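Local coordinates for H127A/Y244A mutant of alginate lyase AlyC3 in complex with dimannuronate (Psychromonas sp., PDB 7C8F), which is an engineered double mutant of a family 7 polysaccharide lyase that probably cleaves alginate, here with mannuronate sugars bound in its cleft, at residues H140-V145 with I228-H233; K163-I168 with D186-K191. One frame throughout, in Å; residues are numbered along the deposited sequence.

Contact 1. Residues H140-V145 with I228-H233. With BEM (beta-D-mannopyranuronic acid), chain D.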
loop_
_atom_site.group_PDB
_atom_site.type_symbol
_atom_site.label_atom_id
_atom_site.label_comp_id
_atom_site.label_asym_id
_atom_site.label_seq_id
_atom_site.Cartn_x
_atom_site.Cartn_y
_atom_site.Cartn_z
ATOM N N HIS B 140 -11.877 5.268 -0.584
ATOM C CA HIS B 140 -12.104 6.054 -1.783
ATOM C C HIS B 140 -12.105 5.016 -2.902
ATOM O O HIS B 140 -11.183 4.177 -2.962
ATOM C CB HIS B 140 -10.977 7.060 -2.049
ATOM C CG HIS B 140 -10.623 7.931 -0.878
ATOM N ND1 HIS B 140 -11.406 8.993 -0.475
ATOM C CD2 HIS B 140 -9.556 7.915 -0.044
ATOM C CE1 HIS B 140 -10.841 9.587 0.565
ATOM N NE2 HIS B 140 -9.714 8.955 0.845
ATOM N N PRO B 141 -13.086 5.031 -3.800
ATOM C CA PRO B 141 -13.021 4.135 -4.959
ATOM C C PRO B 141 -11.998 4.630 -5.961
ATOM O O PRO B 141 -11.734 5.833 -6.074
ATOM C CB PRO B 141 -14.434 4.205 -5.547
ATOM C CG PRO B 141 -14.943 5.521 -5.130
ATOM C CD PRO B 141 -14.274 5.894 -3.814
ATOM N N LEU B 142 -11.413 3.686 -6.702
ATOM C CA LEU B 142 -10.548 4.070 -7.807
ATOM C C LEU B 142 -11.319 4.861 -8.852
ATOM O O LEU B 142 -10.819 5.867 -9.367
ATOM C CB LEU B 142 -9.920 2.827 -8.443
ATOM C CG LEU B 142 -9.066 3.102 -9.685
ATOM C CD1 LEU B 142 -7.883 3.995 -9.349
ATOM C CD2 LEU B 142 -8.604 1.807 -10.327
ATOM N N LEU B 143 -12.539 4.430 -9.172
ATOM C CA LEU B 143 -13.331 5.038 -10.233
ATOM C C LEU B 143 -14.787 5.087 -9.820
ATOM O O LEU B 143 -15.326 4.081 -9.352
ATOM C CB LEU B 143 -13.210 4.200 -11.519
ATOM C CG LEU B 143 -14.206 4.553 -12.638
ATOM C CD1 LEU B 143 -13.912 5.952 -13.223
ATOM C CD2 LEU B 143 -14.180 3.482 -13.740
ATOM N N ARG B 144 -15.412 6.203 -10.110
ATOM C CA ARG B 144 -16.825 6.336 -10.088
ATOM C C ARG B 144 -17.249 6.892 -11.481
ATOM O O ARG B 144 -16.753 7.875 -11.901
ATOM C CB ARG B 144 -17.355 7.264 -9.000
ATOM C CG ARG B 144 -17.158 6.785 -7.593
ATOM C CD ARG B 144 -17.913 7.683 -6.615
ATOM N NE ARG B 144 -17.502 9.065 -6.669
ATOM C CZ ARG B 144 -18.288 10.083 -6.891
ATOM N NH1 ARG B 144 -19.542 9.902 -7.123
ATOM N NH2 ARG B 144 -17.803 11.284 -6.941
ATOM N N VAL B 145 -18.163 6.216 -12.144
ATOM C CA VAL B 145 -18.745 6.693 -13.380
ATOM C C VAL B 145 -20.105 7.229 -12.938
ATOM O O VAL B 145 -20.909 6.530 -12.420
ATOM C CB VAL B 145 -18.886 5.627 -14.477
ATOM C CG1 VAL B 145 -19.478 6.266 -15.725
ATOM C CG2 VAL B 145 -17.534 5.035 -14.812
ATOM N N ILE B 228 -2.314 3.562 -13.440
ATOM C CA ILE B 228 -2.690 3.360 -12.041
ATOM C C ILE B 228 -1.613 2.600 -11.270
ATOM O O ILE B 228 -1.922 1.849 -10.340
ATOM C CB ILE B 228 -4.063 2.667 -11.921
ATOM C CG1 ILE B 228 -4.098 1.345 -12.702
ATOM C CG2 ILE B 228 -5.162 3.595 -12.416
ATOM C CD1 ILE B 228 -5.292 0.451 -12.361
ATOM N N ASP B 229 -0.370 2.791 -11.631
ATOM C CA ASP B 229 0.753 2.162 -10.919
ATOM C C ASP B 229 0.630 2.415 -9.398
ATOM O O ASP B 229 0.918 1.579 -8.617
ATOM C CB ASP B 229 2.058 2.764 -11.469
ATOM C CG ASP B 229 3.337 2.029 -11.091
ATOM O OD1 ASP B 229 3.323 0.959 -10.622
ATOM O OD2 ASP B 229 4.343 2.607 -11.386
ATOM N N TYR B 230 0.196 3.599 -9.046
ATOM C CA TYR B 230 0.040 3.986 -7.651
ATOM C C TYR B 230 -0.919 3.136 -6.815
ATOM O O TYR B 230 -0.843 3.149 -5.638
ATOM C CB TYR B 230 -0.392 5.465 -7.540
ATOM C CG TYR B 230 -1.693 5.799 -8.252
ATOM C CD1 TYR B 230 -2.898 5.605 -7.634
ATOM C CD2 TYR B 230 -1.687 6.292 -9.529
ATOM C CE1 TYR B 230 -4.061 5.864 -8.280
ATOM C CE2 TYR B 230 -2.842 6.571 -10.182
ATOM C CZ TYR B 230 -4.014 6.344 -9.559
ATOM O OH TYR B 230 -5.154 6.644 -10.222
ATOM N N TRP B 231 -1.804 2.425 -7.489
ATOM C CA TRP B 231 -2.819 1.594 -6.882
ATOM C C TRP B 231 -2.470 0.112 -6.833
ATOM O O TRP B 231 -3.242 -0.675 -6.443
ATOM C CB TRP B 231 -4.068 1.733 -7.741
ATOM C CG TRP B 231 -5.416 1.436 -7.150
ATOM C CD1 TRP B 231 -6.168 0.355 -7.366
ATOM C CD2 TRP B 231 -6.175 2.289 -6.315
ATOM N NE1 TRP B 231 -7.348 0.446 -6.710
ATOM C CE2 TRP B 231 -7.383 1.642 -6.052
ATOM C CE3 TRP B 231 -5.950 3.546 -5.760
ATOM C CZ2 TRP B 231 -8.357 2.216 -5.263
ATOM C CZ3 TRP B 231 -6.910 4.090 -4.983
ATOM C CH2 TRP B 231 -8.097 3.433 -4.752
ATOM N N ARG B 232 -1.278 -0.205 -7.263
ATOM C CA ARG B 232 -0.848 -1.590 -7.437
ATOM C C ARG B 232 -1.044 -2.574 -6.312
ATOM O O ARG B 232 -1.314 -3.727 -6.573
ATOM C CB ARG B 232 0.594 -1.646 -7.953
ATOM C CG ARG B 232 1.658 -1.134 -7.012
ATOM C CD ARG B 232 2.991 -0.937 -7.713
ATOM N NE ARG B 232 4.065 -0.423 -6.875
ATOM C CZ ARG B 232 4.297 0.856 -6.676
ATOM N NH1 ARG B 232 3.527 1.763 -7.184
ATOM N NH2 ARG B 232 5.303 1.240 -5.959
ATOM N N HIS B 233 -0.912 -2.074 -5.096
ATOM C CA HIS B 233 -1.056 -2.940 -3.924
ATOM C C HIS B 233 -2.504 -3.222 -3.538
ATOM O O HIS B 233 -2.735 -4.066 -2.659
ATOM C CB HIS B 233 -0.366 -2.296 -2.715
ATOM C CG HIS B 233 -0.830 -0.894 -2.443
ATOM N ND1 HIS B 233 -0.779 0.097 -3.397
ATOM C CD2 HIS B 233 -1.351 -0.322 -1.328
ATOM C CE1 HIS B 233 -1.233 1.227 -2.882
ATOM N NE2 HIS B 233 -1.574 1.005 -1.624
HETATM C C1 BEM D . -17.670 7.869 -1.428
HETATM C C2 BEM D . -18.585 9.053 -1.727
HETATM O O2 BEM D . -18.487 10.016 -0.689
HETATM C C3 BEM D . -18.118 9.728 -2.995
HETATM O O3 BEM D . -18.795 10.923 -3.194
HETATM C C4 BEM D . -16.735 10.209 -2.734
HETATM O O4 BEM D . -16.296 11.095 -3.720
HETATM C C5 BEM D . -15.880 9.002 -2.578
HETATM O O5 BEM D . -16.354 8.345 -1.431
HETATM C C6 BEM D . -14.474 9.408 -2.396
HETATM O O6B BEM D . -14.027 9.509 -1.280
HETATM O O6A BEM D . -13.815 9.399 -3.395
#

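Contact 2. Residues K163-I168 with D186-K191. With BEM (beta-D-mannopyranuronic acid), chain D.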
loop_
_atom_site.group_PDB
_atom_site.type_symbol
_atom_site.label_atom_id
_atom_site.label_comp_id
_atom_site.label_asym_id
_atom_site.label_seq_id
_atom_site.Cartn_x
_atom_site.Cartn_y
_atom_site.Cartn_z
ATOM N N LYS B 163 -9.714 8.429 -8.616
ATOM C CA LYS B 163 -8.803 8.693 -7.514
ATOM C C LYS B 163 -7.383 8.484 -8.026
ATOM O O LYS B 163 -7.072 7.424 -8.594
ATOM C CB LYS B 163 -9.150 7.713 -6.390
ATOM C CG LYS B 163 -8.169 7.609 -5.228
ATOM C CD LYS B 163 -8.083 8.884 -4.377
ATOM C CE LYS B 163 -7.381 8.515 -3.046
ATOM N NZ LYS B 163 -7.011 9.679 -2.200
ATOM N N ASN B 164 -6.523 9.502 -7.860
ATOM C CA ASN B 164 -5.235 9.574 -8.543
ATOM C C ASN B 164 -4.036 9.360 -7.619
ATOM O O ASN B 164 -2.914 9.722 -7.978
ATOM C CB ASN B 164 -5.101 10.917 -9.273
ATOM C CG ASN B 164 -4.174 10.845 -10.466
ATOM O OD1 ASN B 164 -3.985 9.790 -11.065
ATOM N ND2 ASN B 164 -3.577 11.977 -10.814
ATOM N N ASN B 165 -4.261 8.825 -6.427
ATOM C CA ASN B 165 -3.199 8.323 -5.558
ATOM C C ASN B 165 -3.838 7.271 -4.660
ATOM O O ASN B 165 -5.028 6.977 -4.791
ATOM C CB ASN B 165 -2.500 9.471 -4.800
ATOM C CG ASN B 165 -3.457 10.271 -3.920
ATOM O OD1 ASN B 165 -4.370 9.724 -3.303
ATOM N ND2 ASN B 165 -3.230 11.591 -3.850
ATOM N N ALA B 166 -3.044 6.685 -3.757
ATOM C CA ALA B 166 -3.555 5.653 -2.858
ATOM C C ALA B 166 -3.649 6.149 -1.416
ATOM O O ALA B 166 -3.553 5.360 -0.469
ATOM C CB ALA B 166 -2.731 4.373 -2.967
ATOM N N VAL B 167 -3.841 7.467 -1.235
ATOM C CA VAL B 167 -3.773 8.091 0.081
ATOM C C VAL B 167 -5.152 8.126 0.716
ATOM O O VAL B 167 -6.154 8.434 0.054
ATOM C CB VAL B 167 -3.192 9.508 -0.048
ATOM C CG1 VAL B 167 -3.123 10.219 1.333
ATOM C CG2 VAL B 167 -1.840 9.448 -0.710
ATOM N N ILE B 168 -5.216 7.823 2.011
ATOM C CA ILE B 168 -6.461 7.966 2.763
ATOM C C ILE B 168 -6.612 9.428 3.159
ATOM O O ILE B 168 -5.769 9.971 3.882
ATOM C CB ILE B 168 -6.475 7.058 3.998
ATOM C CG1 ILE B 168 -6.366 5.598 3.568
ATOM C CG2 ILE B 168 -7.768 7.268 4.789
ATOM C CD1 ILE B 168 -6.383 4.628 4.723
ATOM N N ASP B 186 -8.448 18.706 -6.340
ATOM C CA ASP B 186 -7.860 18.735 -7.660
ATOM C C ASP B 186 -6.563 18.004 -7.853
ATOM O O ASP B 186 -6.072 17.944 -8.917
ATOM C CB ASP B 186 -7.874 20.138 -8.299
ATOM C CG ASP B 186 -6.931 21.098 -7.657
ATOM O OD1 ASP B 186 -6.282 20.767 -6.659
ATOM O OD2 ASP B 186 -6.835 22.245 -8.162
ATOM N N VAL B 187 -6.039 17.445 -6.781
ATOM C CA VAL B 187 -4.848 16.613 -6.819
ATOM C C VAL B 187 -5.194 15.146 -6.593
ATOM O O VAL B 187 -4.705 14.265 -7.306
ATOM C CB VAL B 187 -3.820 17.099 -5.771
ATOM C CG1 VAL B 187 -2.630 16.146 -5.684
ATOM C CG2 VAL B 187 -3.366 18.536 -6.075
ATOM N N ALA B 188 -6.045 14.873 -5.609
ATOM C CA ALA B 188 -6.401 13.497 -5.302
ATOM C C ALA B 188 -7.274 12.874 -6.380
ATOM O O ALA B 188 -7.366 11.645 -6.431
ATOM C CB ALA B 188 -7.120 13.439 -3.953
ATOM N N TYR B 189 -7.921 13.680 -7.232
ATOM C CA TYR B 189 -8.825 13.179 -8.261
ATOM C C TYR B 189 -8.471 13.766 -9.614
ATOM O O TYR B 189 -8.039 14.921 -9.715
ATOM C CB TYR B 189 -10.294 13.476 -7.951
ATOM C CG TYR B 189 -10.722 12.791 -6.681
ATOM C CD1 TYR B 189 -11.207 11.483 -6.697
ATOM C CD2 TYR B 189 -10.568 13.421 -5.453
ATOM C CE1 TYR B 189 -11.558 10.838 -5.515
ATOM C CE2 TYR B 189 -10.914 12.780 -4.272
ATOM C CZ TYR B 189 -11.408 11.497 -4.307
ATOM O OH TYR B 189 -11.740 10.875 -3.124
ATOM N N LYS B 190 -8.621 12.942 -10.639
ATOM C CA LYS B 190 -8.610 13.364 -12.031
ATOM C C LYS B 190 -9.988 13.082 -12.600
ATOM O O LYS B 190 -10.541 11.997 -12.392
ATOM C CB LYS B 190 -7.540 12.590 -12.803
ATOM C CG LYS B 190 -7.307 13.096 -14.213
ATOM C CD LYS B 190 -6.010 12.553 -14.790
ATOM C CE LYS B 190 -5.871 12.915 -16.263
ATOM N NZ LYS B 190 -6.148 14.344 -16.508
ATOM N N LYS B 191 -10.563 14.058 -13.290
ATOM C CA LYS B 191 -11.918 13.938 -13.805
ATOM C C LYS B 191 -11.894 13.933 -15.325
ATOM O O LYS B 191 -11.197 14.746 -15.945
ATOM C CB LYS B 191 -12.794 15.083 -13.279
ATOM C CG LYS B 191 -12.810 15.136 -11.747
ATOM C CD LYS B 191 -13.720 16.224 -11.189
ATOM C CE LYS B 191 -13.096 17.595 -11.319
ATOM N NZ LYS B 191 -13.848 18.602 -10.521
HETATM C C1 BEM D . -17.670 7.869 -1.428
HETATM C C2 BEM D . -18.585 9.053 -1.727
HETATM O O2 BEM D . -18.487 10.016 -0.689
HETATM C C3 BEM D . -18.118 9.728 -2.995
HETATM O O3 BEM D . -18.795 10.923 -3.194
HETATM C C4 BEM D . -16.735 10.209 -2.734
HETATM O O4 BEM D . -16.296 11.095 -3.720
HETATM C C5 BEM D . -15.880 9.002 -2.578
HETATM O O5 BEM D . -16.354 8.345 -1.431
HETATM C C6 BEM D . -14.474 9.408 -2.396
HETATM O O6B BEM D . -14.027 9.509 -1.280
HETATM O O6A BEM D . -13.815 9.399 -3.395
HETATM O O HOH W 1 -9.240 11.344 -1.724
HETATM O O HOH W 2 -2.219 12.930 -7.551
HETATM O O HOH W 3 -5.042 14.872 -10.329
#

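Contact 1. Residues H140-V145 with I228-H233
Leu142 packs on Trp231 beside a classic beta bulge, Leu142 and Leu143 facing Val125, at the start of strand 143-148 of the family 7 lyase sheet; Trp231 closes the 3-10 turn 229-231. Leu142 supplies nearly half of the 219 Å² buried. Its CB lies 3.6 Å from CZ2 of Trp231, near the benzo half of the indole. CG stands anti to the backbone N (chi1 176°), and from it the two methyls diverge. CD1 sits over the indole face, 4.1 Å from the centroid of the five-membered ring and 17° off its normal, which meets the geometry of a CH-pi contact. The same methyl is 3.9 Å from the OH of Tyr230, a hydroxyl that is hydrogen-bonded to the Lys163 carbonyl. CD2 instead meets CD1 of Ile228 at 4.1 Å. At the rim of the indole, in its plane, the His140 carbonyl O approaches CH2 of Trp231 to 3.6 Å, while NE1 of Trp231 is hydrogen-bonded to Ser236. On the sugar side the His140 imidazole, its NE2 hydrogen-bonded to the backbone N of Cys169, donates from ND1 to O6B of the mannuronate at 2.8 Å, with an N-H...O angle of 163°.

Contact 2. Residues K163-I168 with D186-K191
Lys163, Asn164 and Ala188 carry most of the 310 Å² buried here, at the point where strand 157-163 ends beside the start of strand 189-196. Lys163 and Tyr189 form an antiparallel non-hydrogen-bonded pair, CA to CA 4.5 Å, with both side chains on one face of the sheet. Beside it, the backbone N of Asn164 donates to the Ala188 O at 2.7 Å; the bond is nearly straight (169°), although the donor stands 37° out of the carbonyl plane. A water also joins Asn164 ND2 to the carbonyls of Val187 and Tyr189. The Lys163 chain bends at chi2 (67°), bringing CD to 3.5 Å from the Ala188 O. Its NZ then donates to three acceptors: Asn165 OD1 at 2.9 Å, Val167 O at 2.7 Å and a water at 2.8 Å. That water donates to Tyr189 OH at 2.9 Å, and the hydroxyl in turn donates to the mannuronate O6A at 2.6 Å. An alanine in place of Lys163 would probably leave the Val167 carbonyl and this water without their ammonium partner, and Tyr189 OH less firmly placed. Asn165 OD1 also accepts from the Val167 N, making an Asx turn in the loop that follows the strand, tied through Lys163 and the water to Tyr189 of the glycan-binding pocket.

Both contacts reach the same antiparallel sheet, their centres 8 Å apart, with 163-168/186-191 nested in the chain loop closed by 140-145/228-233. Contact 1 is the deeper, about 13 Å from the chain centre against about 18 Å, and five of its six touching residues are buried; across its segments the evidence is methyl and indole packing. Contact 2 is partly buried and is joined by one backbone hydrogen bond and by bridging waters, one of them held by the Lys163 ammonium. Leu142 O and Lys163 N, 2.9 Å apart, link the two by a backbone hydrogen bond where strand 143-148 begins and strand 157-163 ends. Each also sends one side chain to the same sugar carboxylate, His140 to one oxygen and Tyr189 to the other.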